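PDB 2AHR: putative pyrroline carboxylate reductase from Streptococcus pyogenes, which catalyses the NAD(P)H-dependent reduction of 1-pyrroline-5-carboxylate to L-proline, the last step of proline biosynthesis. Local coordinates for the interface of chains A and B. Sequence-based numbering; all coordinates share one arbitrary frame. Chains: chain A/B, putative pyrroline carboxylate reductase.

All three contacts lie close together along one dimer interface, and its two-fold symmetry gives each a twin. The C-alpha centres of contact 1 and contact 3 are about 10 Å apart; contact 2 lies about 12 Å from contact 1 and 13 Å from contact 3. Helix 190-210 of chain B serves contacts 1 and 3, while B:Ile222 and helix 158-185 of chain A join contacts 1 and 2. The helices of chain B thus brace both the nucleotide-binding part of chain A and its long helix, consistent with the domain-swapped dimer that builds the ten-chain assembly.

Contact 1: the interface of chains A and B. Residues chain A 115-116, 118-119, 173; chain B 207, 218, 222.
The 3-10 helix 115-119 of chain A, backed by A:Tyr173 from the long helix 158-185, receives B:Asn207, B:Phe218 and B:Ile222 from the dimerisation helices of chain B. B:Asn207 reaches in with CG anti to the backbone N (chi1 -160°), which carries its amide between A:Asn116, A:Gln118 and A:Ile119. On the nitrogen side of the amide, ND2 lies 3.4 Å from the methyl CG2 of A:Ile119. Two waters take up the polar ends. Water 1 is shared by the amide oxygens of A:Asn116 and B:Asn207 and by the phenol of A:Tyr173, whose OH is 2.7 Å from the water oxygen; water 2 links B:Asn207 ND2 to A:Gln118 OE1.

As modelled, A:Gln118 OE1 and B:Asn207 OD1 bring two acceptors within 3.2 Å of each other, with the amide planes 79° apart. That pairing is doubtful, and turning one amide over would supply a donor.

The apolar half centres on A:Tyr173. Its ring carbon CD2 packs 3.5 Å from B:Phe218 CB, and its phenol oxygen stands over one face of the B:Phe218 ring, toward the rim. B:Ile222 uses its longer branch twice: CG1 meets CB of the selenomethionine A:Met115 at 3.8 Å, and CD1, one bond farther out, comes in at the edge of the A:Tyr173 ring, in its plane, 3.7 Å from CE2.

Contact 2: the interface of chains A and B. Residues chain A 162, 166-167, 171, 252; chain B 222, 228-229.
A:Ser167 and the neighbouring threonines B:Thr228 and B:Thr229 face each other through their hydroxyls, with the serine OG at the apex of a bent bridge to the two threonine oxygens. B:Thr229 OG1 is hydrogen-bonded to A:Ser167 OG at 3.0 Å, and B:Thr228 OG1 donates to that same serine oxygen at 3.2 Å. The threonines reach it from different rotamers: OG1 of B:Thr228 sits between the backbone N and the carbonyl carbon (chi1 65°), whereas OG1 of B:Thr229 is anti to the carbonyl carbon (chi1 -52°).

Beside A:Ser167, on the same chain A side of B:Thr228, A:Thr252 crosses the threonine at about a right angle and sets its methyl CG2 3.8 Å from B:Thr228 CB. A:Thr252 also holds the phenol of A:Tyr171, its OG1 lying 2.6 Å from the tyrosine OH in a hydrogen bond. The tyrosine ring turns its edge to the carbonyl oxygen of B:Thr229, which lies in the ring plane; the bond from OH to that oxygen is weak. One face of this ring is covered by the backbone oxygen of A:Ser167.

B:Thr228 and B:Thr229 close the SPGGTT motif, characteristic of this reductase family, at the start of helix 228-239. Fixing this helix end against chain A probably positions the motif for an active site built from both chains.

Contact 3: the interface of chains A and B. Residues chain A 114, 121-123, 149, 151; chain B 196, 199-200, 203.
A:Phe151 and B:Ile196 form the apolar centre, the isoleucine CG1 lying over one face of the ring toward its rim, 3.7 Å from CE1. B:Gln199 and the phenylalanine approach from opposite directions, the glutamine bringing its amide to the ring edge, where NE2 lies in the ring plane, 3.6 Å from CE2. A:Ser149 flanks that amide with its CB. A second apolar patch sits farther along helix 190-210 of chain B, where the methyl CB of B:Ala203 packs 3.7 Å from A:Gln121 CB.

Outward from the phenylalanine, the polar partners gather on A:Ser123. B:Gln199 runs out extended, CG anti to the backbone N (chi1 179°), and its NE2 donates to A:Ser123 OG at 2.7 Å. The bond is bent, 126° at the hydrogen, and the serine oxygen stands well out of the amide plane. B:Thr200 OG1 adds a weak bond to that serine; it is kept in place by donating to its own helix, at B:Ile196 O 2.9 Å away.

At the rim, water 3 connects the side-chain amide of A:Gln121 to the backbone oxygen of B:Gln199. Behind this layer A:Ser122 OG accepts a hydrogen bond from the backbone N of A:Asn114 at 3.1 Å, tying the start of strand 122-128 to the loop ahead of the 3-10 helix 115-119. The contact seats helix 190-210 of one subunit against strands 122-128 and 148-152 of the other, and probably holds the cofactor-binding domain in register with the partner's helices.

Contact 1: the interface of chains A and B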
HETATM    1  N   MSE A 115      18.720 -24.153 -17.968  1.00 32.49           N
HETATM    2  CA  MSE A 115      19.930 -24.661 -17.287  1.00 32.51           C
HETATM    3  C   MSE A 115      19.869 -26.174 -16.961  1.00 32.93           C
HETATM    4  O   MSE A 115      20.895 -26.807 -16.644  1.00 32.50           O
HETATM    5  CB  MSE A 115      20.214 -23.830 -16.014  1.00 32.05           C
HETATM    6  CG  MSE A 115      21.696 -23.865 -15.505  1.00 32.49           C
HETATM    7 SE   MSE A 115      23.027 -23.431 -16.679  1.00 30.16          SE
HETATM    8  CE  MSE A 115      22.613 -21.752 -17.154  1.00 34.64           C
ATOM      9  N   ASN A 116      18.660 -26.737 -17.041  1.00 33.48           N
ATOM     10  CA  ASN A 116      18.422 -28.148 -16.779  1.00 33.92           C
ATOM     11  C   ASN A 116      19.045 -29.052 -17.850  1.00 34.83           C
ATOM     12  O   ASN A 116      19.181 -30.266 -17.661  1.00 34.90           O
ATOM     13  CB  ASN A 116      16.929 -28.385 -16.563  1.00 33.96           C
ATOM     14  CG  ASN A 116      16.402 -27.625 -15.365  1.00 31.24           C
ATOM     15  OD1 ASN A 116      17.100 -27.483 -14.366  1.00 31.38           O
ATOM     16  ND2 ASN A 116      15.201 -27.088 -15.472  1.00 31.39           N
ATOM     17  N   GLN A 118      21.972 -29.235 -18.084  1.00 36.82           N
ATOM     18  CA  GLN A 118      23.081 -29.800 -17.298  1.00 36.96           C
ATOM     19  C   GLN A 118      22.851 -31.227 -16.855  1.00 36.84           C
ATOM     20  O   GLN A 118      23.823 -31.977 -16.663  1.00 35.70           O
ATOM     21  CB  GLN A 118      23.362 -28.987 -16.042  1.00 36.90           C
ATOM     22  CG  GLN A 118      24.028 -27.661 -16.314  1.00 38.31           C
ATOM     23  CD  GLN A 118      24.360 -26.938 -15.031  1.00 40.45           C
ATOM     24  OE1 GLN A 118      23.607 -27.000 -14.061  1.00 40.78           O
ATOM     25  NE2 GLN A 118      25.491 -26.256 -15.013  1.00 41.63           N
ATOM     26  N   ILE A 119      21.583 -31.590 -16.655  1.00 36.04           N
ATOM     27  CA  ILE A 119      21.250 -32.979 -16.308  1.00 35.54           C
ATOM     28  C   ILE A 119      20.488 -33.626 -17.457  1.00 35.14           C
ATOM     29  O   ILE A 119      19.817 -34.654 -17.281  1.00 35.06           O
ATOM     30  CB  ILE A 119      20.472 -33.093 -14.980  1.00 35.30           C
ATOM     31  CG1 ILE A 119      19.194 -32.218 -15.020  1.00 36.19           C
ATOM     32  CG2 ILE A 119      21.389 -32.705 -13.821  1.00 35.25           C
ATOM     33  CD1 ILE A 119      18.128 -32.590 -14.013  1.00 35.08           C
ATOM     34  N   TYR A 173      13.800 -21.458  -8.142  1.00 30.44           N
ATOM     35  CA  TYR A 173      14.836 -21.491  -7.109  1.00 30.48           C
ATOM     36  C   TYR A 173      14.628 -20.413  -6.031  1.00 29.30           C
ATOM     37  O   TYR A 173      14.883 -20.642  -4.848  1.00 28.53           O
ATOM     38  CB  TYR A 173      16.255 -21.428  -7.714  1.00 30.31           C
ATOM     39  CG  TYR A 173      16.633 -22.662  -8.548  1.00 31.89           C
ATOM     40  CD1 TYR A 173      16.402 -23.954  -8.078  1.00 30.84           C
ATOM     41  CD2 TYR A 173      17.225 -22.524  -9.802  1.00 32.43           C
ATOM     42  CE1 TYR A 173      16.739 -25.076  -8.841  1.00 33.39           C
ATOM     43  CE2 TYR A 173      17.559 -23.648 -10.582  1.00 32.84           C
ATOM     44  CZ  TYR A 173      17.321 -24.913 -10.095  1.00 33.11           C
ATOM     45  OH  TYR A 173      17.665 -26.013 -10.853  1.00 32.00           O
TER
ATOM     46  N   ASN B 207      17.943 -31.010 -10.650  1.00 34.07           N
ATOM     47  CA  ASN B 207      19.272 -30.422 -10.827  1.00 34.50           C
ATOM     48  C   ASN B 207      19.808 -29.894  -9.492  1.00 34.90           C
ATOM     49  O   ASN B 207      20.971 -30.128  -9.110  1.00 33.41           O
ATOM     50  CB  ASN B 207      19.231 -29.310 -11.877  1.00 34.19           C
ATOM     51  CG  ASN B 207      20.622 -28.979 -12.489  1.00 35.00           C
ATOM     52  OD1 ASN B 207      20.729 -28.075 -13.318  1.00 38.15           O
ATOM     53  ND2 ASN B 207      21.644 -29.721 -12.127  1.00 34.91           N
ATOM     54  N   PHE B 218      22.608 -21.144  -8.442  1.00 31.37           N
ATOM     55  CA  PHE B 218      21.872 -21.385  -9.684  1.00 31.55           C
ATOM     56  C   PHE B 218      21.288 -20.076 -10.251  1.00 31.67           C
ATOM     57  O   PHE B 218      21.384 -19.782 -11.455  1.00 31.59           O
ATOM     58  CB  PHE B 218      20.745 -22.394  -9.454  1.00 31.17           C
ATOM     59  CG  PHE B 218      21.178 -23.835  -9.582  1.00 33.61           C
ATOM     60  CD1 PHE B 218      21.273 -24.433 -10.833  1.00 33.83           C
ATOM     61  CD2 PHE B 218      21.486 -24.593  -8.450  1.00 31.54           C
ATOM     62  CE1 PHE B 218      21.665 -25.779 -10.951  1.00 36.34           C
ATOM     63  CE2 PHE B 218      21.873 -25.929  -8.554  1.00 33.18           C
ATOM     64  CZ  PHE B 218      21.962 -26.524  -9.807  1.00 34.02           C
ATOM     65  N   ILE B 222      21.763 -18.534 -14.061  1.00 35.38           N
ATOM     66  CA  ILE B 222      20.639 -18.319 -14.967  1.00 35.13           C
ATOM     67  C   ILE B 222      20.455 -16.827 -15.372  1.00 35.66           C
ATOM     68  O   ILE B 222      19.949 -16.523 -16.467  1.00 35.43           O
ATOM     69  CB  ILE B 222      19.351 -18.954 -14.338  1.00 34.89           C
ATOM     70  CG1 ILE B 222      19.487 -20.492 -14.273  1.00 34.16           C
ATOM     71  CG2 ILE B 222      18.078 -18.573 -15.114  1.00 35.60           C
ATOM     72  CD1 ILE B 222      18.725 -21.157 -13.118  1.00 32.07           C
TER
HETATM   73  O   HOH W   1      18.795 -25.786 -13.318  1.00 44.71           O
HETATM   74  O   HOH W   2      24.068 -29.093 -12.273  1.00 52.85           O

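Contact 2: the interface of chains A and B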
ATOM      1  N   THR A 162      10.154 -18.251 -23.381  1.00 33.50           N
ATOM      2  CA  THR A 162      11.406 -17.817 -22.749  1.00 34.08           C
ATOM      3  C   THR A 162      11.227 -17.583 -21.238  1.00 34.06           C
ATOM      4  O   THR A 162      12.058 -18.004 -20.418  1.00 34.30           O
ATOM      5  CB  THR A 162      11.986 -16.549 -23.447  1.00 34.78           C
ATOM      6  OG1 THR A 162      12.349 -16.875 -24.802  1.00 34.59           O
ATOM      7  CG2 THR A 162      13.212 -15.997 -22.680  1.00 32.90           C
ATOM      8  N   GLY A 166      12.693 -20.934 -19.817  1.00 33.39           N
ATOM      9  CA  GLY A 166      14.080 -20.464 -19.824  1.00 34.23           C
ATOM     10  C   GLY A 166      14.482 -19.686 -18.580  1.00 35.08           C
ATOM     11  O   GLY A 166      15.534 -19.959 -17.963  1.00 35.53           O
ATOM     12  N   SER A 167      13.633 -18.731 -18.210  1.00 34.57           N
ATOM     13  CA  SER A 167      13.825 -17.921 -17.031  1.00 34.81           C
ATOM     14  C   SER A 167      13.288 -18.560 -15.769  1.00 34.35           C
ATOM     15  O   SER A 167      13.820 -18.307 -14.708  1.00 35.24           O
ATOM     16  CB  SER A 167      13.124 -16.566 -17.204  1.00 34.61           C
ATOM     17  OG  SER A 167      13.742 -15.844 -18.247  1.00 38.35           O
ATOM     18  N   TYR A 171      13.114 -18.480 -10.910  1.00 32.03           N
ATOM     19  CA  TYR A 171      11.948 -18.145 -10.087  1.00 32.09           C
ATOM     20  C   TYR A 171      11.597 -19.305  -9.196  1.00 31.96           C
ATOM     21  O   TYR A 171      11.280 -19.112  -8.030  1.00 32.17           O
ATOM     22  CB  TYR A 171      10.744 -17.714 -10.940  1.00 31.56           C
ATOM     23  CG  TYR A 171      11.125 -16.698 -12.001  1.00 32.22           C
ATOM     24  CD1 TYR A 171      12.176 -15.805 -11.787  1.00 33.22           C
ATOM     25  CD2 TYR A 171      10.429 -16.613 -13.200  1.00 33.85           C
ATOM     26  CE1 TYR A 171      12.542 -14.860 -12.744  1.00 33.93           C
ATOM     27  CE2 TYR A 171      10.781 -15.670 -14.174  1.00 34.62           C
ATOM     28  CZ  TYR A 171      11.847 -14.801 -13.933  1.00 35.31           C
ATOM     29  OH  TYR A 171      12.220 -13.873 -14.878  1.00 34.56           O
ATOM     30  N   THR A 252       9.485 -10.294 -17.554  1.00 33.05           N
ATOM     31  CA  THR A 252      10.447 -11.107 -18.296  1.00 32.75           C
ATOM     32  C   THR A 252      10.196 -10.964 -19.800  1.00 32.72           C
ATOM     33  O   THR A 252      11.138 -10.814 -20.589  1.00 32.17           O
ATOM     34  CB  THR A 252      10.353 -12.579 -17.873  1.00 32.74           C
ATOM     35  OG1 THR A 252      10.451 -12.670 -16.438  1.00 32.30           O
ATOM     36  CG2 THR A 252      11.467 -13.391 -18.514  1.00 32.87           C
TER
ATOM     37  N   ILE B 222      21.763 -18.534 -14.061  1.00 35.38           N
ATOM     38  CA  ILE B 222      20.639 -18.319 -14.967  1.00 35.13           C
ATOM     39  C   ILE B 222      20.455 -16.827 -15.372  1.00 35.66           C
ATOM     40  O   ILE B 222      19.949 -16.523 -16.467  1.00 35.43           O
ATOM     41  CB  ILE B 222      19.351 -18.954 -14.338  1.00 34.89           C
ATOM     42  CG1 ILE B 222      19.487 -20.492 -14.273  1.00 34.16           C
ATOM     43  CG2 ILE B 222      18.078 -18.573 -15.114  1.00 35.60           C
ATOM     44  CD1 ILE B 222      18.725 -21.157 -13.118  1.00 32.07           C
ATOM     45  N   THR B 228      16.759 -11.313 -19.541  1.00 31.23           N
ATOM     46  CA  THR B 228      15.326 -11.366 -19.239  1.00 31.67           C
ATOM     47  C   THR B 228      15.060 -11.863 -17.801  1.00 31.35           C
ATOM     48  O   THR B 228      14.184 -11.348 -17.127  1.00 30.96           O
ATOM     49  CB  THR B 228      14.574 -12.245 -20.275  1.00 31.88           C
ATOM     50  OG1 THR B 228      15.018 -13.607 -20.160  1.00 33.37           O
ATOM     51  CG2 THR B 228      14.871 -11.778 -21.699  1.00 31.56           C
ATOM     52  N   THR B 229      15.830 -12.853 -17.351  1.00 31.49           N
ATOM     53  CA  THR B 229      15.656 -13.486 -16.031  1.00 32.20           C
ATOM     54  C   THR B 229      15.875 -12.480 -14.902  1.00 32.20           C
ATOM     55  O   THR B 229      15.038 -12.363 -13.979  1.00 32.60           O
ATOM     56  CB  THR B 229      16.631 -14.694 -15.858  1.00 32.33           C
ATOM     57  OG1 THR B 229      16.497 -15.585 -16.972  1.00 35.09           O
ATOM     58  CG2 THR B 229      16.365 -15.467 -14.558  1.00 32.10           C
TER

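Contact 3: the interface of chains A and B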
ATOM      1  N   ASN A 114      17.027 -24.324 -21.217  1.00 32.56           N
ATOM      2  CA  ASN A 114      17.232 -23.809 -19.866  1.00 32.49           C
ATOM      3  C   ASN A 114      18.348 -24.572 -19.181  1.00 32.68           C
ATOM      4  O   ASN A 114      18.849 -25.549 -19.741  1.00 33.48           O
ATOM      5  CB  ASN A 114      15.926 -23.832 -19.057  1.00 32.06           C
ATOM      6  CG  ASN A 114      15.416 -25.237 -18.789  1.00 32.00           C
ATOM      7  OD1 ASN A 114      16.196 -26.181 -18.613  1.00 36.50           O
ATOM      8  ND2 ASN A 114      14.104 -25.383 -18.741  1.00 30.66           N
ATOM      9  N   GLN A 121      17.840 -32.460 -19.029  1.00 33.73           N
ATOM     10  CA  GLN A 121      16.388 -32.362 -18.852  1.00 34.16           C
ATOM     11  C   GLN A 121      15.888 -30.951 -19.115  1.00 34.67           C
ATOM     12  O   GLN A 121      14.966 -30.480 -18.446  1.00 33.49           O
ATOM     13  CB  GLN A 121      15.953 -32.802 -17.439  1.00 34.81           C
ATOM     14  CG  GLN A 121      15.961 -34.325 -17.179  1.00 38.55           C
ATOM     15  CD  GLN A 121      15.506 -34.683 -15.762  1.00 43.11           C
ATOM     16  OE1 GLN A 121      16.222 -35.367 -15.038  1.00 46.14           O
ATOM     17  NE2 GLN A 121      14.319 -34.210 -15.361  1.00 45.67           N
ATOM     18  N   SER A 122      16.488 -30.290 -20.102  1.00 34.50           N
ATOM     19  CA  SER A 122      16.036 -28.982 -20.527  1.00 34.39           C
ATOM     20  C   SER A 122      14.635 -29.099 -21.127  1.00 34.59           C
ATOM     21  O   SER A 122      14.265 -30.153 -21.647  1.00 34.60           O
ATOM     22  CB  SER A 122      17.022 -28.414 -21.543  1.00 34.37           C
ATOM     23  OG  SER A 122      16.560 -27.223 -22.131  1.00 33.49           O
ATOM     24  N   SER A 123      13.844 -28.039 -21.009  1.00 33.92           N
ATOM     25  CA  SER A 123      12.626 -27.925 -21.795  1.00 34.03           C
ATOM     26  C   SER A 123      12.889 -26.888 -22.876  1.00 33.93           C
ATOM     27  O   SER A 123      12.844 -25.684 -22.606  1.00 34.77           O
ATOM     28  CB  SER A 123      11.433 -27.513 -20.930  1.00 34.10           C
ATOM     29  OG  SER A 123      11.334 -28.361 -19.799  1.00 34.02           O
ATOM     30  N   SER A 149      13.988 -32.339 -23.447  1.00 39.63           N
ATOM     31  CA  SER A 149      12.839 -32.475 -24.335  1.00 39.80           C
ATOM     32  C   SER A 149      12.717 -31.274 -25.276  1.00 40.13           C
ATOM     33  O   SER A 149      13.265 -30.193 -25.004  1.00 40.18           O
ATOM     34  CB  SER A 149      11.552 -32.628 -23.526  1.00 40.06           C
ATOM     35  OG  SER A 149      11.530 -33.864 -22.837  1.00 40.00           O
ATOM     36  N   PHE A 151      10.127 -28.813 -27.690  1.00 39.71           N
ATOM     37  CA  PHE A 151       8.796 -28.294 -27.947  1.00 39.45           C
ATOM     38  C   PHE A 151       8.759 -27.518 -29.280  1.00 40.33           C
ATOM     39  O   PHE A 151       9.539 -26.581 -29.484  1.00 40.54           O
ATOM     40  CB  PHE A 151       8.375 -27.373 -26.801  1.00 39.19           C
ATOM     41  CG  PHE A 151       8.110 -28.087 -25.502  1.00 36.67           C
ATOM     42  CD1 PHE A 151       6.809 -28.449 -25.145  1.00 35.00           C
ATOM     43  CD2 PHE A 151       9.167 -28.425 -24.648  1.00 35.70           C
ATOM     44  CE1 PHE A 151       6.554 -29.120 -23.939  1.00 34.44           C
ATOM     45  CE2 PHE A 151       8.935 -29.093 -23.445  1.00 33.66           C
ATOM     46  CZ  PHE A 151       7.632 -29.442 -23.087  1.00 35.87           C
TER
ATOM     47  N   ILE B 196       4.831 -27.591 -19.903  1.00 35.07           N
ATOM     48  CA  ILE B 196       6.144 -26.931 -19.910  1.00 34.64           C
ATOM     49  C   ILE B 196       6.612 -26.587 -18.483  1.00 34.23           C
ATOM     50  O   ILE B 196       7.749 -26.932 -18.092  1.00 33.04           O
ATOM     51  CB  ILE B 196       6.115 -25.635 -20.762  1.00 34.63           C
ATOM     52  CG1 ILE B 196       5.824 -25.957 -22.232  1.00 34.21           C
ATOM     53  CG2 ILE B 196       7.411 -24.801 -20.584  1.00 33.33           C
ATOM     54  CD1 ILE B 196       5.352 -24.719 -23.020  1.00 32.95           C
ATOM     55  N   GLN B 199       7.279 -29.709 -16.084  1.00 34.96           N
ATOM     56  CA  GLN B 199       8.493 -30.402 -16.508  1.00 36.42           C
ATOM     57  C   GLN B 199       9.736 -29.609 -16.088  1.00 35.87           C
ATOM     58  O   GLN B 199      10.743 -30.196 -15.673  1.00 35.54           O
ATOM     59  CB  GLN B 199       8.455 -30.588 -18.028  1.00 36.78           C
ATOM     60  CG  GLN B 199       9.691 -31.276 -18.595  1.00 41.10           C
ATOM     61  CD  GLN B 199       9.657 -31.363 -20.120  1.00 44.77           C
ATOM     62  OE1 GLN B 199       8.742 -31.994 -20.694  1.00 47.79           O
ATOM     63  NE2 GLN B 199      10.653 -30.752 -20.782  1.00 38.17           N
ATOM     64  N   THR B 200       9.641 -28.277 -16.171  1.00 35.58           N
ATOM     65  CA  THR B 200      10.725 -27.387 -15.739  1.00 35.60           C
ATOM     66  C   THR B 200      10.937 -27.418 -14.213  1.00 35.69           C
ATOM     67  O   THR B 200      12.070 -27.551 -13.748  1.00 36.17           O
ATOM     68  CB  THR B 200      10.528 -25.943 -16.278  1.00 35.71           C
ATOM     69  OG1 THR B 200      10.475 -25.993 -17.706  1.00 36.00           O
ATOM     70  CG2 THR B 200      11.670 -25.038 -15.880  1.00 34.35           C
ATOM     71  N   ALA B 203      12.544 -30.815 -13.365  1.00 32.33           N
ATOM     72  CA  ALA B 203      13.964 -30.845 -13.739  1.00 30.98           C
ATOM     73  C   ALA B 203      14.848 -29.915 -12.891  1.00 31.33           C
ATOM     74  O   ALA B 203      15.970 -30.289 -12.499  1.00 30.39           O
ATOM     75  CB  ALA B 203      14.104 -30.506 -15.172  1.00 30.05           C
TER
HETATM   76  O   HOH W   3      11.529 -32.886 -16.319  1.00 48.58           O